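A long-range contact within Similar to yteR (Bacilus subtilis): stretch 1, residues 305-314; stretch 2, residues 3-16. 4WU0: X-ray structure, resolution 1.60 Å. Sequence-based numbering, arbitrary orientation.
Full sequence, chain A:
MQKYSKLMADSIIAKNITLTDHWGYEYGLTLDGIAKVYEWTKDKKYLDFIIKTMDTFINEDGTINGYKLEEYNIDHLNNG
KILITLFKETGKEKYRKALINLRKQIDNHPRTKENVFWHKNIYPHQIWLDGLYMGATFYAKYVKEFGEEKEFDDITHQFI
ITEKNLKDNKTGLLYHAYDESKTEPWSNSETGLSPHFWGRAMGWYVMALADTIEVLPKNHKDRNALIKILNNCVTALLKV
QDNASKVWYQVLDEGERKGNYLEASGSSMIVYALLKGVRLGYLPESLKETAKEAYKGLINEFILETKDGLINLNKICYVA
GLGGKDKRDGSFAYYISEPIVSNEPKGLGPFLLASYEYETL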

# COMPACT_ATOMS: atom_id res chain seq x y z
N GLU A 305 8.62 -23.31 0.47
CA GLU A 305 9.94 -23.46 -0.13
C GLU A 305 9.86 -24.27 -1.42
O GLU A 305 9.22 -25.31 -1.47
CB GLU A 305 10.89 -24.15 0.87
CG GLU A 305 12.30 -24.32 0.38
CD GLU A 305 13.19 -25.02 1.40
OE1 GLU A 305 12.64 -25.65 2.32
OE2 GLU A 305 14.43 -24.94 1.27
N THR A 306 10.55 -23.79 -2.46
CA THR A 306 10.68 -24.56 -3.68
C THR A 306 11.98 -25.38 -3.64
O THR A 306 12.83 -25.18 -2.78
CB THR A 306 10.57 -23.66 -4.93
OG1 THR A 306 11.39 -22.50 -4.79
CG2 THR A 306 9.15 -23.17 -5.11
N LYS A 307 12.12 -26.33 -4.56
CA LYS A 307 13.17 -27.33 -4.44
C LYS A 307 14.58 -26.77 -4.52
O LYS A 307 15.53 -27.41 -4.08
CB LYS A 307 12.98 -28.39 -5.52
CG LYS A 307 11.76 -29.26 -5.30
CD LYS A 307 12.11 -30.53 -4.54
CE LYS A 307 10.88 -31.41 -4.33
NZ LYS A 307 9.95 -30.81 -3.33
N ASP A 308 14.69 -25.58 -5.10
CA ASP A 308 15.96 -24.88 -5.23
C ASP A 308 16.31 -24.10 -3.96
O ASP A 308 17.35 -23.45 -3.91
CB ASP A 308 15.93 -23.95 -6.45
CG ASP A 308 14.74 -23.00 -6.45
OD1 ASP A 308 14.05 -22.90 -5.42
OD2 ASP A 308 14.48 -22.33 -7.49
N GLY A 309 15.45 -24.19 -2.95
CA GLY A 309 15.69 -23.51 -1.69
C GLY A 309 15.22 -22.07 -1.65
O GLY A 309 15.40 -21.38 -0.64
N LEU A 310 14.62 -21.62 -2.75
CA LEU A 310 13.97 -20.32 -2.80
C LEU A 310 12.54 -20.48 -2.26
O LEU A 310 12.14 -21.58 -1.84
CB LEU A 310 13.98 -19.77 -4.23
CG LEU A 310 15.38 -19.53 -4.84
CD1 LEU A 310 15.25 -19.01 -6.28
CD2 LEU A 310 16.22 -18.59 -4.01
N ILE A 311 11.79 -19.39 -2.20
CA ILE A 311 10.45 -19.40 -1.62
C ILE A 311 9.41 -18.75 -2.52
O ILE A 311 9.70 -17.80 -3.26
CB ILE A 311 10.39 -18.73 -0.22
CG1 ILE A 311 10.97 -17.32 -0.27
CG2 ILE A 311 11.10 -19.62 0.82
CD1 ILE A 311 10.95 -16.60 1.04
N ASN A 312 8.19 -19.28 -2.44
CA ASN A 312 7.00 -18.68 -3.03
C ASN A 312 6.14 -18.04 -1.97
O ASN A 312 6.03 -18.54 -0.86
CB ASN A 312 6.11 -19.73 -3.70
CG ASN A 312 6.72 -20.33 -4.93
OD1 ASN A 312 7.66 -19.79 -5.53
ND2 ASN A 312 6.18 -21.47 -5.33
N LEU A 313 5.53 -16.92 -2.32
CA LEU A 313 4.47 -16.35 -1.50
C LEU A 313 3.13 -16.65 -2.17
O LEU A 313 2.89 -16.28 -3.30
CB LEU A 313 4.64 -14.84 -1.36
CG LEU A 313 3.62 -14.11 -0.48
CD1 LEU A 313 3.75 -14.49 0.97
CD2 LEU A 313 3.77 -12.60 -0.64
N ASN A 314 2.27 -17.34 -1.44
CA ASN A 314 0.99 -17.79 -1.97
C ASN A 314 -0.19 -17.00 -1.42
O ASN A 314 -0.06 -16.30 -0.43
CB ASN A 314 0.81 -19.26 -1.56
CG ASN A 314 1.91 -20.18 -2.10
OD1 ASN A 314 2.69 -20.78 -1.34
ND2 ASN A 314 1.93 -20.36 -3.38
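Stretch 2 (3-16) KYSKLMADSIIAKN

The most unusual feature of this contact is the side chain of Ser11, which works in two directions at once from within a helix. Its OG donates to the carbonyl O of Leu7 one turn earlier (OG to O 2.8 Å) and accepts from the backbone of stretch 1, Ile311 N to Ser11 OG 3.0 Å, with an N-H...acceptor angle of 167°. A chi1 of -62° (m) allows both. The hydroxyl thus ties the start of the strand directly to the helix, and the closest CA pair, Leu310 CA to Ser11 CA at 5.3 Å, falls at the same place.

The helix of stretch 2 begins at Tyr4 and includes Ala14, with Lys3 at the N-cap position and a Schellman motif at the C-terminal end, where Asn16 adopts positive phi (48°). The helix crosses strand 311-313 at right angles: the signed crossing angle is -90°, and the axes approach to 8.4 Å. More than 290 residues separate the touching partners in sequence, and together they bury 537 Å².

Towards the N-terminal part of the helix the packing is apolar and centres on Ile311. Its CB points sideways, but chi1 = 54° (p) and chi2 = 180° (t) bring the end of the side chain nearer, so that Ile311 CD1 lies 3.8 Å from Leu7 CG, 3.9 Å from Met8 CE and 3.9 Å from Tyr4 CD2. The methyl meets the tyrosine ring at its edge, near the ring plane. Met8 CE also reaches Leu313 CB at 3.9 Å, extending the packing along the strand. Further down the helix, Leu310 CD1 packs on Ala14 CB at 3.5 Å.

At the C-terminal end the contact turns polar through Lys15, whose CB points toward stretch 1. With chi2 of 171° (t) and chi3 of -171° (t) the chain extends past Leu310 (Leu310 CB to Lys15 CE 3.9 Å), and chi4 of -70° (m) sets the direction of the amine. Lys15 NZ donates to Thr306 OG1 at 3.2 Å and makes a weak hydrogen bond to Asn312 OD1, also 3.2 Å. Asp308 OD2 stands 4.5 Å from Lys15 NZ, too far for a salt bridge; water 1 fills the gap, accepting from Lys15 NZ (2.6 Å to its O) and donating to Asp308 OD2 (2.5 Å from its O).

The loop receiving this lysine is internally braced. Thr306 to Gly309 forms a type I turn, closed by Gly309 N to Thr306 O at 2.8 Å, while Asp308 OD1 accepts from both Thr306 OG1 (2.8 Å) and Leu310 N (3.0 Å).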

# COMPACT_ATOMS: atom_id res chain seq x y z
N LYS A 3 16.54 -14.82 7.74
CA LYS A 3 16.07 -13.49 7.35
C LYS A 3 15.33 -13.57 6.03
O LYS A 3 15.93 -13.64 4.94
CB LYS A 3 17.23 -12.50 7.29
CG LYS A 3 17.93 -12.35 8.65
CD LYS A 3 18.96 -11.25 8.69
CE LYS A 3 18.33 -9.87 8.73
NZ LYS A 3 19.33 -8.83 9.17
N TYR A 4 14.01 -13.56 6.14
CA TYR A 4 13.16 -13.69 4.98
C TYR A 4 13.22 -12.50 4.04
O TYR A 4 12.86 -12.63 2.86
CB TYR A 4 11.70 -13.96 5.39
CG TYR A 4 11.48 -15.39 5.82
CD1 TYR A 4 11.70 -15.79 7.12
CD2 TYR A 4 11.08 -16.35 4.91
CE1 TYR A 4 11.52 -17.10 7.52
CE2 TYR A 4 10.89 -17.66 5.29
CZ TYR A 4 11.11 -18.03 6.60
OH TYR A 4 10.93 -19.33 6.98
N SER A 5 13.68 -11.34 4.51
CA SER A 5 13.73 -10.20 3.58
C SER A 5 14.70 -10.49 2.43
O SER A 5 14.40 -10.30 1.23
CB SER A 5 14.11 -8.88 4.28
OG SER A 5 15.40 -8.97 4.85
N LYS A 6 15.87 -11.00 2.79
CA LYS A 6 16.88 -11.34 1.78
C LYS A 6 16.48 -12.59 0.99
O LYS A 6 16.64 -12.64 -0.23
CB LYS A 6 18.24 -11.57 2.44
CG LYS A 6 19.32 -12.01 1.46
CD LYS A 6 20.67 -12.19 2.16
CE LYS A 6 21.76 -12.56 1.16
NZ LYS A 6 23.07 -12.71 1.86
N LEU A 7 15.96 -13.59 1.67
CA LEU A 7 15.57 -14.81 1.00
C LEU A 7 14.50 -14.51 -0.05
O LEU A 7 14.54 -15.02 -1.15
CB LEU A 7 15.09 -15.87 2.00
CG LEU A 7 14.67 -17.22 1.42
CD1 LEU A 7 15.78 -17.87 0.60
CD2 LEU A 7 14.18 -18.17 2.51
N MET A 8 13.51 -13.70 0.31
CA MET A 8 12.49 -13.34 -0.66
C MET A 8 13.02 -12.48 -1.79
O MET A 8 12.64 -12.66 -2.94
CB MET A 8 11.33 -12.63 0.02
CG MET A 8 10.22 -12.30 -0.93
SD MET A 8 9.60 -13.77 -1.79
CE MET A 8 8.39 -14.19 -0.59
N ALA A 9 13.87 -11.50 -1.46
CA ALA A 9 14.48 -10.67 -2.50
C ALA A 9 15.24 -11.55 -3.50
O ALA A 9 15.10 -11.38 -4.71
CB ALA A 9 15.43 -9.64 -1.87
N ASP A 10 16.01 -12.49 -2.98
CA ASP A 10 16.78 -13.39 -3.84
C ASP A 10 15.83 -14.25 -4.68
O ASP A 10 16.12 -14.56 -5.83
CB ASP A 10 17.72 -14.26 -3.01
CG ASP A 10 18.91 -13.49 -2.48
OD1 ASP A 10 19.19 -12.40 -3.04
OD2 ASP A 10 19.56 -13.97 -1.51
N SER A 11 14.70 -14.64 -4.10
CA SER A 11 13.71 -15.43 -4.83
C SER A 11 13.08 -14.64 -5.97
O SER A 11 12.90 -15.15 -7.08
CB SER A 11 12.60 -15.93 -3.89
OG SER A 11 13.13 -16.77 -2.89
N ILE A 12 12.73 -13.39 -5.70
CA ILE A 12 12.12 -12.53 -6.71
C ILE A 12 13.06 -12.35 -7.89
O ILE A 12 12.65 -12.43 -9.06
CB ILE A 12 11.75 -11.17 -6.09
CG1 ILE A 12 10.63 -11.32 -5.06
CG2 ILE A 12 11.35 -10.15 -7.17
CD1 ILE A 12 10.50 -10.13 -4.15
N ILE A 13 14.33 -12.11 -7.60
CA ILE A 13 15.33 -11.87 -8.63
C ILE A 13 15.56 -13.13 -9.44
O ILE A 13 15.50 -13.11 -10.68
CB ILE A 13 16.63 -11.30 -8.01
CG1 ILE A 13 16.33 -9.92 -7.39
CG2 ILE A 13 17.73 -11.20 -9.04
CD1 ILE A 13 17.44 -9.34 -6.54
N ALA A 14 15.76 -14.26 -8.76
CA ALA A 14 16.05 -15.52 -9.44
C ALA A 14 14.86 -16.05 -10.25
O ALA A 14 15.06 -16.69 -11.28
CB ALA A 14 16.52 -16.59 -8.42
N LYS A 15 13.64 -15.82 -9.77
CA LYS A 15 12.45 -16.31 -10.46
C LYS A 15 12.04 -15.34 -11.57
O LYS A 15 11.08 -15.59 -12.31
CB LYS A 15 11.30 -16.51 -9.45
CG LYS A 15 11.52 -17.68 -8.47
CD LYS A 15 10.46 -17.69 -7.35
CE LYS A 15 10.76 -18.69 -6.24
NZ LYS A 15 10.62 -20.09 -6.67
N ASN A 16 12.78 -14.24 -11.68
CA ASN A 16 12.52 -13.18 -12.67
C ASN A 16 11.07 -12.73 -12.72
O ASN A 16 10.44 -12.68 -13.78
CB ASN A 16 13.02 -13.59 -14.06
CG ASN A 16 13.27 -12.39 -14.96
OD1 ASN A 16 13.62 -11.30 -14.49
ND2 ASN A 16 13.06 -12.58 -16.26
O HOH W 1 12.24 -21.41 -8.23